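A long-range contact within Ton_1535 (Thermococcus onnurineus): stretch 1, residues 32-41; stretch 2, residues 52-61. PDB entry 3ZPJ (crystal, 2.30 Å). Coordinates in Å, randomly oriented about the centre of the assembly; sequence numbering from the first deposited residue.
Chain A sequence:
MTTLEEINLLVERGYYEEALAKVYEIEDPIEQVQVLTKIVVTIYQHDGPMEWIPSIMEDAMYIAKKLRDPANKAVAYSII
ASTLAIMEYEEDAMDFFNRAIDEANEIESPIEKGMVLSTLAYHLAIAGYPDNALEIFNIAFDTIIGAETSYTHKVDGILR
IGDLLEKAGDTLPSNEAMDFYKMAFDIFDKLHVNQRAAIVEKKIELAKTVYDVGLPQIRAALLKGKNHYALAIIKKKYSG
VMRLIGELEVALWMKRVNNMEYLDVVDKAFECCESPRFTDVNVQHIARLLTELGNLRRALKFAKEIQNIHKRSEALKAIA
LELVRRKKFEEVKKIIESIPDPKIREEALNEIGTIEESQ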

# COMPACT_ATOMS: atom_id res chain seq x y z
N GLN A 32 15.05 16.99 16.67
CA GLN A 32 16.42 16.46 16.78
C GLN A 32 16.46 14.95 16.53
O GLN A 32 17.41 14.45 15.95
CB GLN A 32 17.02 16.77 18.16
CG GLN A 32 17.23 18.25 18.41
CD GLN A 32 17.84 18.51 19.76
OE1 GLN A 32 17.82 17.64 20.62
NE2 GLN A 32 18.39 19.71 19.95
N VAL A 33 15.42 14.24 16.96
CA VAL A 33 15.39 12.80 16.88
C VAL A 33 15.08 12.35 15.46
O VAL A 33 15.70 11.40 14.96
CB VAL A 33 14.37 12.21 17.88
CG1 VAL A 33 14.25 10.71 17.72
CG2 VAL A 33 14.79 12.54 19.27
N GLN A 34 14.12 13.03 14.83
CA GLN A 34 13.86 12.93 13.40
C GLN A 34 15.13 13.08 12.58
O GLN A 34 15.42 12.28 11.69
CB GLN A 34 12.91 14.06 12.95
CG GLN A 34 11.49 13.95 13.46
CD GLN A 34 10.67 12.97 12.66
OE1 GLN A 34 11.22 12.12 11.95
NE2 GLN A 34 9.34 13.08 12.76
N VAL A 35 15.89 14.13 12.86
CA VAL A 35 17.08 14.38 12.07
C VAL A 35 18.08 13.27 12.31
O VAL A 35 18.59 12.66 11.36
CB VAL A 35 17.68 15.75 12.41
CG1 VAL A 35 19.04 15.91 11.74
CG2 VAL A 35 16.74 16.84 11.96
N LEU A 36 18.34 12.98 13.58
CA LEU A 36 19.35 11.99 13.93
C LEU A 36 19.04 10.67 13.24
O LEU A 36 19.91 10.08 12.58
CB LEU A 36 19.45 11.81 15.45
CG LEU A 36 20.05 12.99 16.21
CD1 LEU A 36 19.76 12.88 17.70
CD2 LEU A 36 21.55 13.08 15.98
N THR A 37 17.79 10.23 13.33
CA THR A 37 17.42 8.93 12.78
C THR A 37 17.44 8.88 11.25
O THR A 37 17.69 7.83 10.67
CB THR A 37 16.07 8.42 13.35
OG1 THR A 37 15.07 9.42 13.20
CG2 THR A 37 16.21 8.09 14.82
N LYS A 38 17.18 10.02 10.61
CA LYS A 38 17.17 10.12 9.15
C LYS A 38 18.58 10.06 8.59
O LYS A 38 18.81 9.61 7.47
CB LYS A 38 16.51 11.43 8.73
CG LYS A 38 15.98 11.47 7.30
CD LYS A 38 15.11 12.71 7.10
CE LYS A 38 13.99 12.76 8.15
NZ LYS A 38 13.23 14.04 8.14
N ILE A 39 19.54 10.54 9.37
CA ILE A 39 20.94 10.37 9.05
C ILE A 39 21.35 8.90 9.09
O ILE A 39 22.01 8.40 8.18
CB ILE A 39 21.81 11.15 10.02
CG1 ILE A 39 21.59 12.65 9.80
CG2 ILE A 39 23.27 10.75 9.86
CD1 ILE A 39 22.60 13.50 10.51
N VAL A 40 20.97 8.21 10.16
CA VAL A 40 21.25 6.79 10.31
C VAL A 40 20.66 5.99 9.16
O VAL A 40 21.32 5.13 8.58
CB VAL A 40 20.68 6.24 11.64
CG1 VAL A 40 20.52 4.72 11.57
CG2 VAL A 40 21.58 6.64 12.80
N VAL A 41 19.40 6.26 8.85
CA VAL A 41 18.71 5.51 7.81
C VAL A 41 19.39 5.68 6.43
O VAL A 41 19.66 4.68 5.76
CB VAL A 41 17.19 5.85 7.77
CG1 VAL A 41 16.53 5.32 6.51
CG2 VAL A 41 16.50 5.27 9.01
N TRP A 52 29.17 4.88 12.29
CA TRP A 52 28.62 6.06 12.95
C TRP A 52 27.27 5.75 13.61
O TRP A 52 26.87 6.41 14.58
CB TRP A 52 28.47 7.24 11.97
CG TRP A 52 29.70 8.13 11.83
CD1 TRP A 52 30.55 8.19 10.75
CD2 TRP A 52 30.22 9.06 12.79
NE1 TRP A 52 31.56 9.09 10.99
CE2 TRP A 52 31.37 9.65 12.24
CE3 TRP A 52 29.81 9.46 14.07
CZ2 TRP A 52 32.12 10.60 12.91
CZ3 TRP A 52 30.57 10.40 14.75
CH2 TRP A 52 31.71 10.96 14.16
N ILE A 53 26.57 4.74 13.08
CA ILE A 53 25.21 4.39 13.50
C ILE A 53 24.96 4.17 15.01
O ILE A 53 23.97 4.68 15.55
CB ILE A 53 24.65 3.22 12.64
CG1 ILE A 53 24.53 3.68 11.18
CG2 ILE A 53 23.29 2.73 13.18
CD1 ILE A 53 23.88 2.67 10.24
N PRO A 54 25.84 3.41 15.68
CA PRO A 54 25.60 3.18 17.11
C PRO A 54 25.67 4.47 17.92
O PRO A 54 24.83 4.67 18.80
CB PRO A 54 26.76 2.25 17.51
CG PRO A 54 27.10 1.53 16.26
CD PRO A 54 26.98 2.60 15.21
N SER A 55 26.65 5.32 17.63
CA SER A 55 26.81 6.57 18.36
C SER A 55 25.63 7.54 18.17
O SER A 55 25.22 8.24 19.11
CB SER A 55 28.11 7.26 17.96
OG SER A 55 28.22 8.50 18.63
N ILE A 56 25.09 7.57 16.96
CA ILE A 56 23.97 8.44 16.67
C ILE A 56 22.69 7.95 17.36
O ILE A 56 21.94 8.75 17.93
CB ILE A 56 23.69 8.50 15.16
CG1 ILE A 56 24.93 8.98 14.40
CG2 ILE A 56 22.52 9.42 14.89
CD1 ILE A 56 24.74 8.98 12.90
N MET A 57 22.44 6.64 17.28
CA MET A 57 21.26 6.06 17.94
C MET A 57 21.31 6.30 19.45
O MET A 57 20.29 6.62 20.07
CB MET A 57 21.14 4.57 17.62
CG MET A 57 20.68 4.25 16.20
SD MET A 57 19.13 5.01 15.71
CE MET A 57 18.67 3.86 14.45
N GLU A 58 22.49 6.17 20.04
CA GLU A 58 22.69 6.55 21.44
C GLU A 58 22.28 8.00 21.72
O GLU A 58 21.70 8.30 22.76
CB GLU A 58 24.16 6.37 21.87
CG GLU A 58 24.61 4.95 22.11
CD GLU A 58 26.09 4.88 22.50
OE1 GLU A 58 26.83 5.86 22.22
OE2 GLU A 58 26.53 3.86 23.08
N ASP A 59 22.60 8.91 20.80
CA ASP A 59 22.27 10.32 21.00
C ASP A 59 20.77 10.54 20.93
O ASP A 59 20.19 11.28 21.74
CB ASP A 59 22.96 11.18 19.96
CG ASP A 59 24.44 11.25 20.17
OD1 ASP A 59 24.90 10.89 21.27
OD2 ASP A 59 25.13 11.66 19.22
N ALA A 60 20.15 9.87 19.97
CA ALA A 60 18.71 9.91 19.79
C ALA A 60 18.03 9.29 21.01
O ALA A 60 17.10 9.87 21.57
CB ALA A 60 18.30 9.19 18.50
N MET A 61 18.52 8.12 21.44
CA MET A 61 17.98 7.46 22.62
C MET A 61 18.12 8.35 23.85
O MET A 61 17.25 8.37 24.71
CB MET A 61 18.67 6.11 22.88
CG MET A 61 18.24 4.99 21.94
SD MET A 61 19.31 3.53 22.02
CE MET A 61 18.46 2.51 20.85

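Antiparallel helix pairs can pack through apolar burial without a hydrogen bond between them, and residues 32-41 and 52-61 of Ton_1535 illustrate the principle. Stretch 1 is helical throughout, and helix 53-61 runs back beside it, with 163° between their N-to-C directions and axes that approach to 9.2 Å. The register shows this reversal: CA of Val33 lies 5.3 Å from CA of Ala60 at one end, and CA of Val40 lies 5.6 Å from CA of Ile53 at the other, while between them the CA atoms of Thr37 and Met57 stand 7.0 Å apart.

No hydrogen bond crosses the interface. Backbone polar groups are instead engaged within each helix, as in Val40 N to Leu36 O and Ala60 N to Ile56 O. The Thr37 hydroxyl follows the same rule: OG1 donates to Val33 O at 2.7 Å, one turn back in its own helix. The methyl of Thr37 faces the partner, with Thr37 CG2 4.3 Å from Met57 SD and 4.4 Å from Ala60 CB.

What joins the helices is therefore apolar contact. Val40 has the largest area covered by the opposite stretch, 103 Å² of the 464 Å² buried in all. Val40 CG1 touches Met57 CE at 3.5 Å and Ile53 CG2 at 3.8 Å, and Val40 CG2 meets Ile56 CG2 at 3.6 Å. The CA-to-CB bond of Met57 points sideways, but the flexible thioether chain brings its end nearer. Ile56 also reaches Ile39, CD1 to CG2 at 3.8 Å, and packs its CG2 3.5 Å from the backbone O of Leu36, a close approach without hydrogen bonding.

At Ala60, Leu36 CD1 lies 3.8 Å from CA and 4.0 Å from the methyl CB, and Val33 CG1 lies 4.4 Å from Ala60 CB.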